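Side-chain contacts in trichothecene 15-O-acetyltransferase TRI3 (Fusarium sporotrichioides, PDB 3FOT), which acetylates the 15-hydroxyl group of trichothecene intermediates during the fungal biosynthesis of mycotoxins such as T-2 toxin: residues A[86-91]-A[198-203]; A[97-100]-A[104-107]; A[135-140]-A[158-163]; A[235-240]-A[405-410]; A[310-315]-A[387-392]. All coordinates share one frame; numbering follows the deposited sequence.

Contact 1. Residues A[86-91]-A[198-203]; sequences RFEHPE and VGDLFR
A salt-bridge network of E88, R203 and D200 joins the C-terminal end of helix 71-88 to the C-terminal part of helix 191-205. E88 and R203 reach for each other from opposite directions, and the guanidinium takes the carboxylate end-on with two nitrogens. NH1 of R203 donates to OE1 of E88 at 2.8 Å with an N-H...O angle of 175°, and NH2 of R203 donates to OE2 of E88 at 3.0 Å. Each oxygen offers its syn lone pair, and the two flat groups lie only 10° from coplanar. This two-point grip fixes the rotation of both. The arginine chain gets there through a bend at chi3 (54°), which folds its end back toward its own helix. There NH1 of R203 also donates to OD1 of D200, 3.0 Å away; that oxygen is met from above the carboxylate plane although it lies close to the plane of the guanidinium.

Helix 191-205 starts at the glycine of the HXXXDG sequence motif of the BAHD acyltransferases, and its other side chains L201 and F202 pack on strand 177-184 and helix 71-88. D200 looks toward H89, the first residue to leave the helix ending at E88: OD2 of D200 comes within 3.3 Å of CD2 of H89, approaching the ring obliquely. Y354 serves both residues, its hydroxyl hydrogen-bonded to OD2 of D200 and its ring stacked on that of H89. OE1 of E88 and OD2 of D200 are 4.5 Å apart, a repulsion probably eased by the arginine between the two acids.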
# COMPACT_ATOMS: atom_id res chain seq x y z
N ARG A 86 -16.89 3.06 -9.78
CA ARG A 86 -16.27 2.85 -11.09
C ARG A 86 -16.43 4.12 -11.92
O ARG A 86 -15.50 4.54 -12.61
CB ARG A 86 -16.89 1.66 -11.84
CG ARG A 86 -16.25 1.50 -13.26
CD ARG A 86 -16.66 0.24 -13.93
NE ARG A 86 -16.08 0.12 -15.27
CZ ARG A 86 -16.01 -1.01 -15.97
NH1 ARG A 86 -16.44 -2.16 -15.46
NH2 ARG A 86 -15.47 -0.98 -17.20
N PHE A 87 -17.61 4.73 -11.82
CA PHE A 87 -17.85 6.01 -12.48
C PHE A 87 -16.93 7.12 -11.97
O PHE A 87 -16.34 7.84 -12.77
CB PHE A 87 -19.31 6.45 -12.39
CG PHE A 87 -19.65 7.54 -13.34
CD1 PHE A 87 -20.00 7.24 -14.65
CD2 PHE A 87 -19.53 8.88 -12.95
CE1 PHE A 87 -20.28 8.26 -15.57
CE2 PHE A 87 -19.80 9.92 -13.88
CZ PHE A 87 -20.18 9.58 -15.17
N GLU A 88 -16.78 7.24 -10.65
CA GLU A 88 -15.90 8.23 -10.06
C GLU A 88 -14.42 7.97 -10.35
O GLU A 88 -13.65 8.91 -10.64
CB GLU A 88 -16.08 8.26 -8.55
CG GLU A 88 -17.46 8.74 -8.08
CD GLU A 88 -17.46 9.06 -6.59
OE1 GLU A 88 -16.41 8.93 -5.92
OE2 GLU A 88 -18.51 9.51 -6.08
N HIS A 89 -14.02 6.70 -10.23
CA HIS A 89 -12.61 6.29 -10.26
C HIS A 89 -12.45 4.96 -11.00
O HIS A 89 -12.39 3.89 -10.40
CB HIS A 89 -12.04 6.26 -8.84
CG HIS A 89 -12.15 7.58 -8.16
ND1 HIS A 89 -11.52 8.71 -8.64
CD2 HIS A 89 -12.88 7.98 -7.09
CE1 HIS A 89 -11.83 9.74 -7.88
NE2 HIS A 89 -12.65 9.32 -6.93
N PRO A 90 -12.42 5.03 -12.33
CA PRO A 90 -12.40 3.80 -13.14
C PRO A 90 -11.14 2.94 -13.07
O PRO A 90 -11.10 1.88 -13.71
CB PRO A 90 -12.64 4.28 -14.59
CG PRO A 90 -12.77 5.80 -14.51
CD PRO A 90 -12.47 6.27 -13.13
N GLU A 91 -10.15 3.33 -12.27
CA GLU A 91 -9.01 2.47 -12.01
C GLU A 91 -9.45 1.10 -11.52
O GLU A 91 -8.77 0.12 -11.76
CB GLU A 91 -8.12 3.10 -10.94
CG GLU A 91 -7.23 4.22 -11.49
CD GLU A 91 -7.92 5.55 -11.65
OE1 GLU A 91 -9.09 5.75 -11.20
OE2 GLU A 91 -7.26 6.43 -12.21
N VAL A 198 -11.29 2.46 -1.01
CA VAL A 198 -12.04 1.79 0.08
C VAL A 198 -12.94 2.85 0.78
O VAL A 198 -14.13 2.62 1.01
CB VAL A 198 -11.09 1.13 1.08
CG1 VAL A 198 -11.83 0.65 2.33
CG2 VAL A 198 -10.38 -0.07 0.40
N GLY A 199 -12.35 4.01 1.08
CA GLY A 199 -13.11 5.11 1.71
C GLY A 199 -14.31 5.51 0.88
O GLY A 199 -15.43 5.76 1.41
N ASP A 200 -14.09 5.61 -0.43
CA ASP A 200 -15.16 5.97 -1.38
C ASP A 200 -16.29 4.95 -1.34
O ASP A 200 -17.45 5.32 -1.31
CB ASP A 200 -14.60 6.06 -2.81
CG ASP A 200 -13.63 7.22 -2.99
OD1 ASP A 200 -13.71 8.21 -2.24
OD2 ASP A 200 -12.76 7.14 -3.88
N LEU A 201 -15.94 3.65 -1.36
CA LEU A 201 -16.96 2.60 -1.25
C LEU A 201 -17.75 2.72 0.05
O LEU A 201 -18.97 2.54 0.04
CB LEU A 201 -16.30 1.20 -1.33
CG LEU A 201 -15.75 0.82 -2.71
CD1 LEU A 201 -14.99 -0.51 -2.59
CD2 LEU A 201 -16.90 0.72 -3.75
N PHE A 202 -17.07 3.01 1.15
CA PHE A 202 -17.77 3.15 2.45
C PHE A 202 -18.71 4.36 2.46
O PHE A 202 -19.80 4.30 3.07
CB PHE A 202 -16.79 3.19 3.64
CG PHE A 202 -16.13 1.87 3.95
CD1 PHE A 202 -16.47 0.69 3.26
CD2 PHE A 202 -15.19 1.79 4.98
CE1 PHE A 202 -15.86 -0.55 3.59
CE2 PHE A 202 -14.58 0.56 5.30
CZ PHE A 202 -14.93 -0.60 4.62
N ARG A 203 -18.32 5.43 1.78
CA ARG A 203 -19.23 6.56 1.57
C ARG A 203 -20.42 6.16 0.68
O ARG A 203 -21.58 6.31 1.06
CB ARG A 203 -18.48 7.73 0.95
CG ARG A 203 -19.40 8.76 0.28
CD ARG A 203 -18.55 9.92 -0.23
NE ARG A 203 -17.42 9.56 -1.11
CZ ARG A 203 -17.48 9.49 -2.44
NH1 ARG A 203 -16.38 9.20 -3.14
NH2 ARG A 203 -18.63 9.74 -3.10

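Contact 2. Residues A[97-100]-A[104-107]; sequences SWDD and AIIT
A104 meets W98 where a beta hairpin begins to close, its methyl group CB lying 3.6 Å from NE1 of W98 and approaching the indole obliquely. The tryptophan bond to CB leaves pointing away from 104-107, but with CG anti to its own carbonyl carbon (chi1 -66°) the five-membered ring end comes back to the alanine, CD1 and NE1 being the atoms nearest it. NE1 itself is taken by the carbonyl of G41.

I105 is the centre of the contact. It faces S97 as an antiparallel hydrogen-bonded pair: I105 N donates to S97 O at 2.8 Å, and S97 N returns a bond to I105 O at 3.1 Å. The side chains of the pair rise on the same face of the sheet, and OG of S97 sits 3.6 Å from CB of I105. Farther out, CD1 of I105 comes within 4.0 Å of OD2 of D99, whose side chain crosses it at about a right angle; that carboxylate is held by a salt bridge to R32 on strand 28-32.

Past I106, which turns to the opposite face, T107 joins through water 1. Its OG1 is hydrogen-bonded to the water at 2.7 Å, as is OG of S97, while the water donates to the carbonyl O of I105. On the other flank, strand 28-32 continues the sheet by backbone bonding to 105-109.

I105 O thus accepts from both the S97 amide and the water, and the single water links the hydroxyls of S97 and T107 to that carbonyl, adding polar connections to a backbone pairing near the protein surface.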
# COMPACT_ATOMS: atom_id res chain seq x y z
N SER A 97 -2.20 -6.04 -19.69
CA SER A 97 -1.66 -6.92 -20.73
C SER A 97 -0.18 -6.65 -20.91
O SER A 97 0.35 -5.65 -20.39
CB SER A 97 -2.37 -6.72 -22.07
OG SER A 97 -2.23 -5.41 -22.58
N TRP A 98 0.47 -7.52 -21.66
CA TRP A 98 1.87 -7.33 -21.91
C TRP A 98 2.19 -7.60 -23.36
O TRP A 98 1.52 -8.42 -24.02
CB TRP A 98 2.72 -8.29 -21.08
CG TRP A 98 2.66 -8.05 -19.61
CD1 TRP A 98 3.46 -7.23 -18.88
CD2 TRP A 98 1.70 -8.62 -18.70
NE1 TRP A 98 3.10 -7.28 -17.54
CE2 TRP A 98 2.02 -8.11 -17.41
CE3 TRP A 98 0.64 -9.52 -18.84
CZ2 TRP A 98 1.30 -8.47 -16.26
CZ3 TRP A 98 -0.09 -9.88 -17.69
CH2 TRP A 98 0.24 -9.34 -16.42
N ASP A 99 3.22 -6.93 -23.84
CA ASP A 99 3.94 -7.44 -25.02
C ASP A 99 5.32 -7.92 -24.59
O ASP A 99 5.48 -8.45 -23.48
CB ASP A 99 3.98 -6.42 -26.16
CG ASP A 99 4.53 -5.08 -25.73
OD1 ASP A 99 5.32 -4.99 -24.76
OD2 ASP A 99 4.18 -4.11 -26.40
N ASP A 100 6.32 -7.74 -25.43
CA ASP A 100 7.63 -8.28 -25.09
C ASP A 100 8.47 -7.33 -24.22
O ASP A 100 9.51 -7.73 -23.68
CB ASP A 100 8.36 -8.71 -26.36
CG ASP A 100 7.63 -9.84 -27.08
OD1 ASP A 100 7.23 -10.83 -26.42
OD2 ASP A 100 7.44 -9.74 -28.29
N ALA A 104 4.29 -3.16 -18.27
CA ALA A 104 2.92 -3.59 -18.52
C ALA A 104 2.12 -2.54 -19.28
O ALA A 104 2.46 -1.35 -19.29
CB ALA A 104 2.23 -3.84 -17.19
N ILE A 105 1.02 -2.98 -19.89
CA ILE A 105 0.11 -2.05 -20.55
C ILE A 105 -1.19 -2.01 -19.76
O ILE A 105 -1.73 -3.04 -19.40
CB ILE A 105 -0.17 -2.49 -22.01
CG1 ILE A 105 1.14 -2.56 -22.81
CG2 ILE A 105 -1.21 -1.56 -22.67
CD1 ILE A 105 0.99 -3.40 -24.11
N ILE A 106 -1.65 -0.81 -19.45
CA ILE A 106 -2.89 -0.65 -18.68
C ILE A 106 -4.01 -0.23 -19.61
O ILE A 106 -3.89 0.78 -20.33
CB ILE A 106 -2.73 0.43 -17.56
CG1 ILE A 106 -1.72 -0.06 -16.52
CG2 ILE A 106 -4.11 0.79 -16.94
CD1 ILE A 106 -1.26 0.99 -15.50
N THR A 107 -5.10 -0.98 -19.59
CA THR A 107 -6.22 -0.67 -20.48
C THR A 107 -7.48 -0.34 -19.67
O THR A 107 -7.72 -0.98 -18.64
CB THR A 107 -6.48 -1.84 -21.44
OG1 THR A 107 -5.34 -2.01 -22.30
CG2 THR A 107 -7.72 -1.61 -22.29
O HOH W 1 -3.84 -3.87 -21.11

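Contact 3. Residues A[135-140]-A[158-163]; sequences LDLWSE and ELFLLS
The ring of F160, the flat group that takes part here, is approached obliquely by one methyl of L137, whose CD2 lies 3.7 Å from CG of the phenylalanine. CD2 of L137 is closer still to the root of the ring, 3.6 Å from CB of F160. The distance from CD2 of L137 grows to 4.1 Å at CD1 of F160, so the leucine is lodged against the base of the ring instead of its far end. Beyond the two segments the ring also meets that of H126, with their planes inclined at about 30°.

L137 leaves its helix with CG anti to the backbone N (chi1 -180°), and its side chain crosses that of F160 at about a right angle. The second wall is L162, two residues on and therefore on the same side of the strand. It presents both branches to the leucine: CD2 of L162 stands 3.9 Å from CD2 of L137, and CD1 of L162 reaches 4.2 Å from CB of L137.

Strand 125-129, helix 134-147 and strand 158-163 form a beta-alpha-beta crossover, the two strands being parallel neighbours at one side of a six-stranded mixed sheet. L137 is the residue through which this stretch of the connecting helix packs on strand 158-163, and it also touches Q128 and L181 on the strands flanking it. The alternate residues L159 and L161 point to the other face, where helix 71-88 lies. W138, next along from L137, heads for strand 277-283 of a different sheet, with its indole NE1 bonded to N470.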
# COMPACT_ATOMS: atom_id res chain seq x y z
N LEU A 135 -7.89 -11.61 7.37
CA LEU A 135 -6.51 -12.09 7.20
C LEU A 135 -6.40 -13.60 7.10
O LEU A 135 -5.49 -14.09 6.46
CB LEU A 135 -5.56 -11.53 8.27
CG LEU A 135 -5.32 -10.01 8.11
CD1 LEU A 135 -4.45 -9.47 9.23
CD2 LEU A 135 -4.74 -9.63 6.75
N ASP A 136 -7.31 -14.34 7.74
CA ASP A 136 -7.38 -15.80 7.57
C ASP A 136 -7.63 -16.12 6.11
O ASP A 136 -7.01 -17.00 5.53
CB ASP A 136 -8.53 -16.42 8.38
CG ASP A 136 -8.25 -16.49 9.87
OD1 ASP A 136 -7.09 -16.36 10.29
OD2 ASP A 136 -9.23 -16.64 10.63
N LEU A 137 -8.54 -15.37 5.51
CA LEU A 137 -8.87 -15.56 4.09
C LEU A 137 -7.70 -15.18 3.17
O LEU A 137 -7.44 -15.86 2.17
CB LEU A 137 -10.11 -14.75 3.74
CG LEU A 137 -10.57 -14.86 2.29
CD1 LEU A 137 -10.85 -16.32 1.90
CD2 LEU A 137 -11.82 -13.95 2.10
N TRP A 138 -6.98 -14.13 3.52
CA TRP A 138 -5.76 -13.80 2.77
C TRP A 138 -4.84 -15.02 2.73
O TRP A 138 -4.35 -15.44 1.66
CB TRP A 138 -5.08 -12.60 3.44
CG TRP A 138 -3.70 -12.31 2.88
CD1 TRP A 138 -3.40 -12.01 1.60
CD2 TRP A 138 -2.46 -12.33 3.59
NE1 TRP A 138 -2.03 -11.83 1.46
CE2 TRP A 138 -1.44 -12.03 2.67
CE3 TRP A 138 -2.13 -12.56 4.93
CZ2 TRP A 138 -0.10 -11.93 3.04
CZ3 TRP A 138 -0.79 -12.47 5.30
CH2 TRP A 138 0.21 -12.16 4.36
N SER A 139 -4.59 -15.59 3.91
CA SER A 139 -3.73 -16.77 4.04
C SER A 139 -4.22 -17.89 3.12
O SER A 139 -3.44 -18.51 2.39
CB SER A 139 -3.71 -17.25 5.49
OG SER A 139 -3.01 -16.32 6.31
N GLU A 140 -5.53 -18.12 3.13
CA GLU A 140 -6.12 -19.20 2.37
C GLU A 140 -5.98 -18.94 0.88
O GLU A 140 -5.68 -19.85 0.10
CB GLU A 140 -7.59 -19.34 2.78
CG GLU A 140 -8.37 -20.24 1.90
CD GLU A 140 -9.85 -20.17 2.21
OE1 GLU A 140 -10.64 -20.29 1.24
OE2 GLU A 140 -10.19 -19.97 3.39
N GLU A 158 -11.33 -6.62 -5.89
CA GLU A 158 -12.46 -7.46 -5.50
C GLU A 158 -12.65 -7.33 -3.99
O GLU A 158 -11.71 -6.97 -3.27
CB GLU A 158 -12.22 -8.92 -5.92
CG GLU A 158 -10.97 -9.61 -5.37
CD GLU A 158 -10.79 -11.03 -5.87
OE1 GLU A 158 -11.71 -11.53 -6.59
OE2 GLU A 158 -9.77 -11.68 -5.50
N LEU A 159 -13.85 -7.67 -3.51
CA LEU A 159 -14.19 -7.60 -2.07
C LEU A 159 -14.74 -8.93 -1.63
O LEU A 159 -15.50 -9.56 -2.38
CB LEU A 159 -15.32 -6.58 -1.83
CG LEU A 159 -15.05 -5.09 -1.68
CD1 LEU A 159 -14.49 -4.52 -2.98
CD2 LEU A 159 -16.32 -4.33 -1.27
N PHE A 160 -14.39 -9.35 -0.41
CA PHE A 160 -14.97 -10.53 0.22
C PHE A 160 -15.58 -10.15 1.56
O PHE A 160 -14.88 -9.64 2.43
CB PHE A 160 -13.90 -11.59 0.45
CG PHE A 160 -13.23 -12.05 -0.80
CD1 PHE A 160 -13.70 -13.17 -1.47
CD2 PHE A 160 -12.10 -11.38 -1.28
CE1 PHE A 160 -13.09 -13.60 -2.64
CE2 PHE A 160 -11.47 -11.80 -2.43
CZ PHE A 160 -11.96 -12.91 -3.12
N LEU A 161 -16.88 -10.38 1.70
CA LEU A 161 -17.61 -10.02 2.93
C LEU A 161 -17.80 -11.30 3.72
O LEU A 161 -18.29 -12.29 3.18
CB LEU A 161 -18.99 -9.41 2.60
CG LEU A 161 -19.08 -8.35 1.48
CD1 LEU A 161 -20.54 -7.98 1.14
CD2 LEU A 161 -18.27 -7.12 1.80
N LEU A 162 -17.40 -11.28 4.97
CA LEU A 162 -17.39 -12.48 5.79
C LEU A 162 -18.11 -12.17 7.07
O LEU A 162 -17.92 -11.10 7.65
CB LEU A 162 -15.94 -12.86 6.12
CG LEU A 162 -14.90 -12.85 4.98
CD1 LEU A 162 -13.51 -13.12 5.56
CD2 LEU A 162 -15.28 -13.87 3.91
N SER A 163 -18.93 -13.09 7.55
CA SER A 163 -19.54 -12.91 8.87
C SER A 163 -19.88 -14.29 9.41
O SER A 163 -20.26 -15.18 8.65
CB SER A 163 -20.81 -12.03 8.84
OG SER A 163 -21.20 -11.63 10.16

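Contact 4. Residues A[235-240]-A[405-410]; sequences DSLKLD and FLQALG
L237 and Q407 cross at about a right angle, with CD2 of L237 resting 3.5 Å from CG of Q407. The glutamine leaves its helix with CG anti to the backbone N and then bends at chi2 (58°). This offers the aliphatic part of the chain to the leucine and carries the amide away, to where NE2 donates to the carbonyl of Q358. The other branch of L237, CD1, lies more loosely, 4.4 Å from CB of A408.

L239 and F405 are arranged differently, lying side by side and pointing the same way. CD2 of L239 comes 3.4 Å from CA and 3.5 Å from CB of F405, touching the root of the residue and not its ring. With CG of F405 set between the backbone N and the carbonyl carbon (chi1 62°), the ring is directed elsewhere, edge-to-face with F248.

The irregular loop 235-240 thus lies along the first turn of helix 406-423, with F405 at its N-cap position. Farther along that helix is H414, which binds 15-deacetylcalonectrin; the side chains of Q407 and H414 are about 7 Å apart. Helix 246-264 receives F405 and L409, while L406 and L409 both pack on W400 of helix 379-401.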
# COMPACT_ATOMS: atom_id res chain seq x y z
N ASP A 235 2.38 14.16 -17.11
CA ASP A 235 1.69 15.38 -17.53
C ASP A 235 1.05 16.16 -16.39
O ASP A 235 0.58 17.29 -16.58
CB ASP A 235 0.66 15.04 -18.61
CG ASP A 235 1.30 14.41 -19.84
OD1 ASP A 235 2.42 14.84 -20.21
OD2 ASP A 235 0.72 13.49 -20.44
N SER A 236 1.04 15.56 -15.20
CA SER A 236 0.39 16.13 -14.04
C SER A 236 1.35 16.85 -13.12
O SER A 236 0.92 17.42 -12.11
CB SER A 236 -0.32 15.02 -13.24
OG SER A 236 -1.30 14.39 -14.05
N LEU A 237 2.64 16.84 -13.46
CA LEU A 237 3.64 17.43 -12.56
C LEU A 237 3.66 18.93 -12.63
O LEU A 237 3.32 19.52 -13.66
CB LEU A 237 5.05 16.91 -12.86
CG LEU A 237 5.28 15.41 -12.96
CD1 LEU A 237 6.67 15.16 -13.51
CD2 LEU A 237 5.12 14.76 -11.60
N LYS A 238 4.05 19.53 -11.53
CA LYS A 238 4.32 20.96 -11.51
C LYS A 238 5.49 21.28 -12.43
O LYS A 238 5.45 22.28 -13.16
CB LYS A 238 4.66 21.43 -10.11
CG LYS A 238 3.49 21.31 -9.14
CD LYS A 238 3.99 21.66 -7.75
CE LYS A 238 2.84 21.87 -6.80
NZ LYS A 238 3.37 22.29 -5.48
N LEU A 239 6.51 20.43 -12.37
CA LEU A 239 7.76 20.64 -13.11
C LEU A 239 7.60 20.25 -14.57
O LEU A 239 6.97 19.25 -14.88
CB LEU A 239 8.91 19.82 -12.48
CG LEU A 239 10.38 20.09 -12.89
CD1 LEU A 239 10.82 21.52 -12.63
CD2 LEU A 239 11.26 19.17 -12.12
N ASP A 240 8.18 21.05 -15.47
CA ASP A 240 8.26 20.68 -16.88
C ASP A 240 9.50 19.80 -17.06
O ASP A 240 10.62 20.27 -16.92
CB ASP A 240 8.35 21.95 -17.73
CG ASP A 240 8.45 21.67 -19.22
OD1 ASP A 240 8.76 20.53 -19.64
OD2 ASP A 240 8.21 22.62 -19.99
N PHE A 405 12.45 18.05 -8.66
CA PHE A 405 12.37 17.02 -9.69
C PHE A 405 12.13 15.60 -9.14
O PHE A 405 12.16 14.63 -9.90
CB PHE A 405 13.57 17.05 -10.67
CG PHE A 405 14.94 16.82 -10.03
CD1 PHE A 405 15.19 15.73 -9.18
CD2 PHE A 405 16.01 17.68 -10.35
CE1 PHE A 405 16.45 15.53 -8.62
CE2 PHE A 405 17.28 17.48 -9.80
CZ PHE A 405 17.50 16.40 -8.94
N LEU A 406 11.86 15.50 -7.83
CA LEU A 406 11.84 14.15 -7.20
C LEU A 406 10.85 13.17 -7.84
O LEU A 406 11.20 12.00 -8.05
CB LEU A 406 11.67 14.22 -5.68
CG LEU A 406 12.08 12.88 -5.02
CD1 LEU A 406 13.58 12.60 -5.12
CD2 LEU A 406 11.59 12.81 -3.56
N GLN A 407 9.64 13.63 -8.17
CA GLN A 407 8.68 12.70 -8.79
C GLN A 407 9.18 12.23 -10.15
O GLN A 407 9.09 11.04 -10.46
CB GLN A 407 7.25 13.24 -8.86
CG GLN A 407 6.23 12.23 -9.44
CD GLN A 407 6.15 10.90 -8.66
OE1 GLN A 407 6.31 10.87 -7.45
NE2 GLN A 407 5.91 9.81 -9.38
N ALA A 408 9.73 13.14 -10.95
CA ALA A 408 10.32 12.75 -12.23
C ALA A 408 11.44 11.72 -12.04
O ALA A 408 11.59 10.79 -12.85
CB ALA A 408 10.86 13.99 -13.00
N LEU A 409 12.23 11.89 -10.99
CA LEU A 409 13.35 10.99 -10.69
C LEU A 409 12.82 9.60 -10.34
O LEU A 409 13.37 8.61 -10.78
CB LEU A 409 14.22 11.54 -9.55
CG LEU A 409 15.37 10.69 -8.99
CD1 LEU A 409 16.56 11.55 -8.50
CD2 LEU A 409 14.86 9.82 -7.83
N GLY A 410 11.76 9.56 -9.53
CA GLY A 410 11.11 8.28 -9.16
C GLY A 410 10.71 7.49 -10.39
O GLY A 410 11.00 6.31 -10.50

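Contact 5. Residues A[310-315]-A[387-392]; sequences TQAAIV and ESACRN
A312 and A389 touch methyl to methyl, CB to CB at 3.8 Å, and this small-residue contact lets the two helix backbones come together to 5.3 Å between their CA atoms. CB of A389 also approaches the backbone of its partner, 4.1 Å from CA of A312. A second neighbour of the A312 methyl is the sulfur of C390, with SG again 3.8 Å from CB. Its position follows from a chi1 of -71°, which sets SG anti to its own carbonyl carbon and beside the backbone N, alongside the alanine. No hydrogen bond passes between the segments, so the join is purely apolar.

Around these three residues, L386 and I393 of helix 379-401 also touch A312, and L300 packs on C390. On the remote side of the same helix, ND2 of N392 donates to the carbonyl O of S388 at 2.8 Å, from 55° out of the carbonyl plane; the same oxygen also receives the backbone N of N392.

Helix 306-321 is therefore packed between several elements: helix 379-401 lies against A312, helix 500-516 takes A313 and T310, and strand 435-441 meets Q311 and I314 through F436.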
# COMPACT_ATOMS: atom_id res chain seq x y z
N THR A 310 10.16 4.97 14.04
CA THR A 310 10.06 3.57 13.65
C THR A 310 11.29 3.15 12.82
O THR A 310 11.86 2.09 13.04
CB THR A 310 8.74 3.25 12.91
OG1 THR A 310 7.65 3.66 13.73
CG2 THR A 310 8.62 1.77 12.64
N GLN A 311 11.66 3.98 11.86
CA GLN A 311 12.84 3.67 11.05
C GLN A 311 14.11 3.58 11.92
O GLN A 311 14.98 2.72 11.69
CB GLN A 311 12.98 4.71 9.92
CG GLN A 311 14.26 4.55 9.08
CD GLN A 311 14.27 3.30 8.22
OE1 GLN A 311 13.97 3.39 7.01
NE2 GLN A 311 14.63 2.15 8.80
N ALA A 312 14.22 4.47 12.91
CA ALA A 312 15.31 4.43 13.88
C ALA A 312 15.33 3.09 14.66
O ALA A 312 16.38 2.45 14.82
CB ALA A 312 15.17 5.61 14.84
N ALA A 313 14.15 2.67 15.14
CA ALA A 313 14.02 1.47 15.94
C ALA A 313 14.35 0.21 15.11
O ALA A 313 14.96 -0.76 15.61
CB ALA A 313 12.61 1.41 16.54
N ILE A 314 13.96 0.25 13.84
CA ILE A 314 14.31 -0.80 12.88
C ILE A 314 15.82 -1.01 12.82
O ILE A 314 16.31 -2.15 12.87
CB ILE A 314 13.69 -0.50 11.50
CG1 ILE A 314 12.18 -0.78 11.59
CG2 ILE A 314 14.37 -1.31 10.38
CD1 ILE A 314 11.35 -0.20 10.41
N VAL A 315 16.53 0.11 12.70
CA VAL A 315 18.00 0.11 12.63
C VAL A 315 18.63 -0.36 13.93
O VAL A 315 19.48 -1.26 13.92
CB VAL A 315 18.53 1.47 12.13
CG1 VAL A 315 20.05 1.56 12.26
CG2 VAL A 315 18.14 1.61 10.66
N GLU A 387 17.38 9.14 19.07
CA GLU A 387 17.39 10.55 18.64
C GLU A 387 18.42 10.77 17.52
O GLU A 387 18.12 11.43 16.52
CB GLU A 387 17.65 11.49 19.82
CG GLU A 387 16.46 11.61 20.76
CD GLU A 387 16.60 12.74 21.76
OE1 GLU A 387 15.90 12.69 22.79
OE2 GLU A 387 17.37 13.68 21.51
N SER A 388 19.61 10.23 17.69
CA SER A 388 20.69 10.37 16.69
C SER A 388 20.24 9.80 15.35
O SER A 388 20.37 10.44 14.29
CB SER A 388 21.93 9.59 17.16
OG SER A 388 23.00 9.67 16.24
N ALA A 389 19.71 8.58 15.40
CA ALA A 389 19.23 7.91 14.20
C ALA A 389 18.10 8.71 13.54
O ALA A 389 18.14 8.92 12.32
CB ALA A 389 18.80 6.52 14.51
N CYS A 390 17.12 9.17 14.32
CA CYS A 390 16.04 10.02 13.77
C CYS A 390 16.56 11.26 13.06
O CYS A 390 16.05 11.63 12.02
CB CYS A 390 15.07 10.48 14.85
SG CYS A 390 14.01 9.17 15.50
N ARG A 391 17.57 11.92 13.63
CA ARG A 391 18.12 13.13 13.01
C ARG A 391 18.83 12.80 11.68
O ARG A 391 18.68 13.55 10.72
CB ARG A 391 19.06 13.87 13.97
CG ARG A 391 18.37 14.34 15.25
CD ARG A 391 19.21 15.35 16.07
NE ARG A 391 18.56 15.69 17.34
CZ ARG A 391 17.52 16.52 17.45
NH1 ARG A 391 17.01 17.12 16.38
NH2 ARG A 391 16.99 16.76 18.65
N ASN A 392 19.56 11.68 11.65
CA ASN A 392 20.17 11.12 10.43
C ASN A 392 19.09 10.79 9.37
O ASN A 392 19.23 11.13 8.19
CB ASN A 392 20.94 9.82 10.73
CG ASN A 392 22.37 10.05 11.23
OD1 ASN A 392 23.31 10.03 10.45
ND2 ASN A 392 22.54 10.21 12.54

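Overall arrangement
Contacts 1 and 3 are directly joined, CD1 of L201 on helix 191-205 packing 4.1 Å from CD1 of L159 on strand 158-163. Contact 2 belongs to a separate antiparallel sheet, with its nearest atoms about 7 Å from those of contact 1. Contacts 4 and 5 involve the successive helices 406-423 and 379-401, yet their centres lie 29 Å apart. Contact 5 is the remote one, on the opposite side of the chain's centre from contacts 1 and 2 and about 40 Å, centre to centre, from contact 2. Contact 4 is the one near the substrate-binding H414, through Q407; the other four lie away from that site.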